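Local coordinates for putative vitamin-B12 independent methionine synthase family protein (Listeria monocytogenes, PDB 1YPX), which probably transfers a methyl group from 5-methyltetrahydropteroyltriglutamate to homocysteine without cobalamin, and is likely to use zinc, at residues A[141-146]-A[187-193]; A[289-294]-A[326-330]. All coordinates share one frame; numbering follows the deposited sequence.

Contact 1: A[141-146]-A[187-193]; sequences AMLHYR and DDTSWSY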
# COMPACT_ATOMS: atom_id res chain seq x y z
N ALA A 141 -10.95 4.86 -2.38
CA ALA A 141 -11.21 6.29 -2.21
C ALA A 141 -10.28 7.12 -3.08
O ALA A 141 -10.45 8.33 -3.20
CB ALA A 141 -11.04 6.68 -0.74
N MSE A 142 -9.30 6.46 -3.67
CA MSE A 142 -8.35 7.15 -4.54
C MSE A 142 -8.99 7.46 -5.89
O MSE A 142 -8.59 8.41 -6.58
CB MSE A 142 -7.09 6.29 -4.72
CG MSE A 142 -6.12 6.40 -3.56
SE MSE A 142 -4.92 7.94 -3.68
CE MSE A 142 -6.13 9.38 -3.23
N LEU A 143 -10.00 6.67 -6.27
CA LEU A 143 -10.71 6.87 -7.53
C LEU A 143 -11.71 7.99 -7.38
O LEU A 143 -11.90 8.81 -8.28
CB LEU A 143 -11.46 5.60 -7.94
CG LEU A 143 -12.25 5.68 -9.25
CD1 LEU A 143 -11.36 6.16 -10.36
CD2 LEU A 143 -12.83 4.33 -9.59
N HIS A 144 -12.37 8.01 -6.23
CA HIS A 144 -13.36 9.03 -5.93
C HIS A 144 -12.75 10.42 -6.08
O HIS A 144 -13.33 11.28 -6.74
CB HIS A 144 -13.88 8.84 -4.50
CG HIS A 144 -14.83 9.90 -4.05
ND1 HIS A 144 -14.41 11.16 -3.67
CD2 HIS A 144 -16.17 9.88 -3.88
CE1 HIS A 144 -15.46 11.87 -3.28
NE2 HIS A 144 -16.54 11.12 -3.40
N TYR A 145 -11.58 10.62 -5.49
CA TYR A 145 -10.92 11.91 -5.56
C TYR A 145 -10.27 12.20 -6.90
O TYR A 145 -10.82 12.95 -7.71
CB TYR A 145 -9.87 12.04 -4.45
CG TYR A 145 -9.10 13.35 -4.49
CD1 TYR A 145 -9.76 14.57 -4.66
CD2 TYR A 145 -7.71 13.36 -4.33
CE1 TYR A 145 -9.05 15.79 -4.68
CE2 TYR A 145 -6.99 14.57 -4.35
CZ TYR A 145 -7.67 15.77 -4.53
OH TYR A 145 -6.96 16.95 -4.54
N ARG A 146 -9.10 11.61 -7.13
CA ARG A 146 -8.36 11.82 -8.37
C ARG A 146 -9.11 11.45 -9.65
O ARG A 146 -8.59 11.61 -10.75
CB ARG A 146 -7.03 11.06 -8.31
CG ARG A 146 -6.01 11.64 -7.32
CD ARG A 146 -4.69 12.00 -8.02
NE ARG A 146 -4.85 13.11 -8.97
CZ ARG A 146 -5.10 14.37 -8.63
NH1 ARG A 146 -5.22 14.70 -7.35
NH2 ARG A 146 -5.24 15.30 -9.57
N ASP A 187 -3.03 1.64 -0.89
CA ASP A 187 -2.25 2.86 -0.81
C ASP A 187 -3.21 4.03 -0.93
O ASP A 187 -3.82 4.26 -1.97
CB ASP A 187 -1.18 2.89 -1.90
CG ASP A 187 0.04 2.05 -1.53
OD1 ASP A 187 -0.11 1.11 -0.72
OD2 ASP A 187 1.14 2.32 -2.05
N ASP A 188 -3.38 4.76 0.17
CA ASP A 188 -4.30 5.86 0.15
C ASP A 188 -3.64 7.15 0.54
O ASP A 188 -3.35 7.38 1.71
CB ASP A 188 -5.46 5.57 1.09
CG ASP A 188 -6.67 6.37 0.74
OD1 ASP A 188 -7.79 5.97 1.10
OD2 ASP A 188 -6.49 7.42 0.10
N THR A 189 -3.41 8.01 -0.44
CA THR A 189 -2.77 9.29 -0.18
C THR A 189 -3.77 10.43 -0.09
O THR A 189 -3.38 11.60 -0.02
CB THR A 189 -1.74 9.63 -1.26
OG1 THR A 189 -1.01 10.79 -0.88
CG2 THR A 189 -2.43 9.90 -2.59
N SER A 190 -5.06 10.09 -0.08
CA SER A 190 -6.13 11.09 -0.03
C SER A 190 -6.35 11.71 1.35
O SER A 190 -6.70 12.88 1.46
CB SER A 190 -7.45 10.50 -0.55
OG SER A 190 -8.04 9.58 0.35
N TRP A 191 -6.15 10.93 2.40
CA TRP A 191 -6.35 11.43 3.75
C TRP A 191 -5.36 12.53 4.12
O TRP A 191 -5.69 13.42 4.88
CB TRP A 191 -6.25 10.29 4.77
CG TRP A 191 -7.15 9.12 4.46
CD1 TRP A 191 -6.92 8.13 3.56
CD2 TRP A 191 -8.43 8.85 5.04
NE1 TRP A 191 -7.97 7.25 3.55
CE2 TRP A 191 -8.91 7.66 4.45
CE3 TRP A 191 -9.22 9.49 6.01
CZ2 TRP A 191 -10.15 7.10 4.79
CZ3 TRP A 191 -10.44 8.93 6.35
CH2 TRP A 191 -10.89 7.75 5.74
N SER A 192 -4.15 12.46 3.57
CA SER A 192 -3.14 13.47 3.88
C SER A 192 -3.63 14.86 3.48
O SER A 192 -3.34 15.85 4.16
CB SER A 192 -1.82 13.16 3.16
OG SER A 192 -1.92 13.32 1.76
N TYR A 193 -4.38 14.94 2.39
CA TYR A 193 -4.89 16.22 1.91
C TYR A 193 -5.71 16.97 2.96
O TYR A 193 -5.49 18.15 3.19
CB TYR A 193 -5.73 16.02 0.65
CG TYR A 193 -4.91 15.69 -0.57
CD1 TYR A 193 -4.46 14.39 -0.80
CD2 TYR A 193 -4.57 16.69 -1.49
CE1 TYR A 193 -3.70 14.08 -1.93
CE2 TYR A 193 -3.81 16.39 -2.62
CZ TYR A 193 -3.38 15.09 -2.83
OH TYR A 193 -2.66 14.79 -3.96
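M142 and Y145 of helix 141-146 meet segment 187-193, where strand 183-188 runs out into a short, weakly bonded helix. M142 is a selenomethionine. Its CG leaves the backbone anti to the carbonyl carbon (chi1 -80°), and further bends at chi2 and chi3 turn the chain across the strand end. M142 CG then lies 3.5 Å from the backbone O of D187. The selenium packs on the methyl of T189, with M142 SE to T189 CG2 at 3.4 Å, and the two side chains cross at about a right angle. A141 adds its CB, 3.8 Å from OD1 of D188.

One helical turn on from A141 and M142, Y145 makes a T-shaped contact with Y193. The edge of the Y145 ring points at the face of Y193, with CE2 over the ring centre. The ring centroids of Y145 and Y193 are 5.2 Å apart and the planes stand at 64°. Nearby, the R146 guanidinium comes near the Y193 hydroxyl.

D188, which also touches A141, shapes the turn from within its own segment. D188 OD2 takes the backbone N of S190 at 3.0 Å, which makes an Asx turn. D188 OD2 also accepts from OG of S190 at 2.7 Å, so two bonds from one face of the carboxylate hold that oxygen. OD1 takes a weak bond from NE1 of W191 and also pairs with S139.

The contact lies at the C-terminal ends of two adjacent parallel strands, 132-138 and 183-188, the end of a TIM-barrel-like sheet where active sites of this fold lie. Y217 of helix 213-224 packs against A141, Y145 and S190. W191 and D187 also reach strand 233-238, where D187 touches H237, one residue of a possible, unconfirmed metal site.

Contact 2: A[289-294]-A[326-330]; sequences RPDLKI and SQLRL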
# COMPACT_ATOMS: atom_id res chain seq x y z
N ARG A 289 -8.54 -1.63 19.40
CA ARG A 289 -8.56 -3.01 18.92
C ARG A 289 -7.20 -3.65 19.14
O ARG A 289 -6.18 -3.17 18.64
CB ARG A 289 -8.90 -3.02 17.43
CG ARG A 289 -10.32 -2.61 17.10
CD ARG A 289 -10.43 -2.28 15.62
NE ARG A 289 -9.67 -3.23 14.80
CZ ARG A 289 -9.43 -3.08 13.50
NH1 ARG A 289 -8.72 -4.00 12.85
NH2 ARG A 289 -9.90 -2.02 12.86
N PRO A 290 -7.16 -4.74 19.90
CA PRO A 290 -5.89 -5.43 20.18
C PRO A 290 -5.30 -6.16 18.98
O PRO A 290 -4.22 -6.76 19.08
CB PRO A 290 -6.25 -6.36 21.33
CG PRO A 290 -7.68 -6.71 21.05
CD PRO A 290 -8.28 -5.37 20.62
N ASP A 291 -6.00 -6.10 17.85
CA ASP A 291 -5.53 -6.77 16.63
C ASP A 291 -5.20 -5.76 15.54
O ASP A 291 -4.83 -6.15 14.44
CB ASP A 291 -6.59 -7.73 16.10
CG ASP A 291 -7.74 -7.02 15.41
OD1 ASP A 291 -8.65 -6.52 16.11
OD2 ASP A 291 -7.72 -6.94 14.17
N LEU A 292 -5.36 -4.47 15.84
CA LEU A 292 -5.04 -3.44 14.86
C LEU A 292 -3.59 -3.00 15.00
O LEU A 292 -3.28 -2.06 15.75
CB LEU A 292 -5.96 -2.23 15.02
CG LEU A 292 -5.55 -1.02 14.15
CD1 LEU A 292 -5.64 -1.42 12.69
CD2 LEU A 292 -6.44 0.18 14.44
N LYS A 293 -2.70 -3.67 14.28
CA LYS A 293 -1.28 -3.35 14.35
C LYS A 293 -0.94 -2.18 13.43
O LYS A 293 -1.40 -2.13 12.30
CB LYS A 293 -0.45 -4.58 13.98
CG LYS A 293 -0.90 -5.28 12.70
CD LYS A 293 -0.41 -6.73 12.64
CE LYS A 293 -1.15 -7.63 13.64
NZ LYS A 293 -2.61 -7.74 13.37
N ILE A 294 -0.16 -1.23 13.95
CA ILE A 294 0.21 -0.07 13.15
C ILE A 294 1.73 -0.02 12.91
O ILE A 294 2.53 0.06 13.84
CB ILE A 294 -0.26 1.28 13.80
CG1 ILE A 294 0.63 1.65 14.97
CG2 ILE A 294 -1.70 1.20 14.28
CD1 ILE A 294 1.58 2.73 14.60
N SER A 326 3.44 -5.05 21.60
CA SER A 326 3.00 -6.33 21.04
C SER A 326 2.32 -6.15 19.68
O SER A 326 2.33 -7.06 18.84
CB SER A 326 2.03 -7.02 22.01
OG SER A 326 0.90 -6.19 22.28
N GLN A 327 1.74 -4.98 19.46
CA GLN A 327 1.05 -4.72 18.21
C GLN A 327 1.61 -3.56 17.41
O GLN A 327 0.86 -2.82 16.79
CB GLN A 327 -0.44 -4.52 18.47
CG GLN A 327 -0.76 -3.67 19.70
CD GLN A 327 -2.25 -3.51 19.92
OE1 GLN A 327 -2.95 -2.96 19.08
NE2 GLN A 327 -2.73 -4.00 21.06
N LEU A 328 2.93 -3.39 17.42
CA LEU A 328 3.53 -2.32 16.65
C LEU A 328 4.56 -2.93 15.70
O LEU A 328 5.16 -3.98 15.98
CB LEU A 328 4.19 -1.28 17.58
CG LEU A 328 3.27 -0.44 18.49
CD1 LEU A 328 4.09 0.54 19.32
CD2 LEU A 328 2.26 0.33 17.64
N ARG A 329 4.73 -2.29 14.55
CA ARG A 329 5.67 -2.76 13.53
C ARG A 329 6.54 -1.60 13.06
O ARG A 329 6.20 -0.45 13.27
CB ARG A 329 4.93 -3.38 12.34
CG ARG A 329 4.52 -4.85 12.51
CD ARG A 329 3.61 -5.05 13.68
NE ARG A 329 3.21 -6.45 13.86
CZ ARG A 329 2.93 -7.00 15.03
NH1 ARG A 329 3.02 -6.29 16.15
NH2 ARG A 329 2.55 -8.26 15.11
N LEU A 330 7.65 -1.94 12.42
CA LEU A 330 8.60 -0.97 11.93
C LEU A 330 8.74 -1.11 10.41
O LEU A 330 8.42 -2.15 9.83
CB LEU A 330 9.94 -1.24 12.60
CG LEU A 330 11.11 -0.33 12.22
CD1 LEU A 330 10.79 1.08 12.64
CD2 LEU A 330 12.39 -0.84 12.90
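Two neighbouring parallel strands of the barrel-like sheet begin here, 293-299 and 328-332, and I294 pairs with L328. The backbone of I294 bonds on both sides of L328, as parallel strands do. I294 N gives a weak bond to the O of Q327 at 3.4 Å. I294 O receives the N of R329 at 3.3 Å, with an N-H...O angle of 165°. Beside the first of these bonds, CA of K293 makes a CA-H...O contact with the same Q327 oxygen.

I294 and L328 lie side by side on one face of the sheet. CG1 of I294 reaches CD2 of L328 at 3.4 Å, and I294 also touches L271 of strand 268-272. The link between the two strands includes helix 310-322, so this is a beta-alpha-beta unit of the kind that builds a TIM barrel.

K293 and R329 meet alongside the strand pair. K293 CD lies over one face of the guanidinium, 3.8 Å from NE of R329. Bends at chi3 and chi4 fold the lysine chain back, and K293 NZ bonds to the O of D291 at 2.9 Å. The guanidinium is held from its own segment: R329 NH1 bonds to the O of S326 at 2.9 Å, nearly in the guanidinium plane, and to the O of L328. NE is taken by the O of P6, near the N terminus.

Ahead of strand 293-299, a type I turn runs from R289 to L292. The Q327 side chain extends to this turn and packs against P290. R289 bonds to the O of I266 and forms a long salt bridge with D291.

Followed from the N terminus, the chain first enters contact 1 at helix 141-146, just after strand 132-138. It returns at 187-193 after helix 158-178 and along strand 183-188, which closes a loop of 40 residues. Strands 233-238 and 268-272 come next. Contact 2 opens at 289-294 and closes at 326-330 across 31 residues that include helix 310-322. The loops follow in series; they neither nest nor cross. The centres of contact 1 and contact 2 are about 23 Å apart, and the two do not touch. Both reach the same parallel sheet. Contact 1 ties the helix after strand 132-138 to the C-terminal end of strand 183-188, whereas contact 2 ties the starts of the sheet's last two strands.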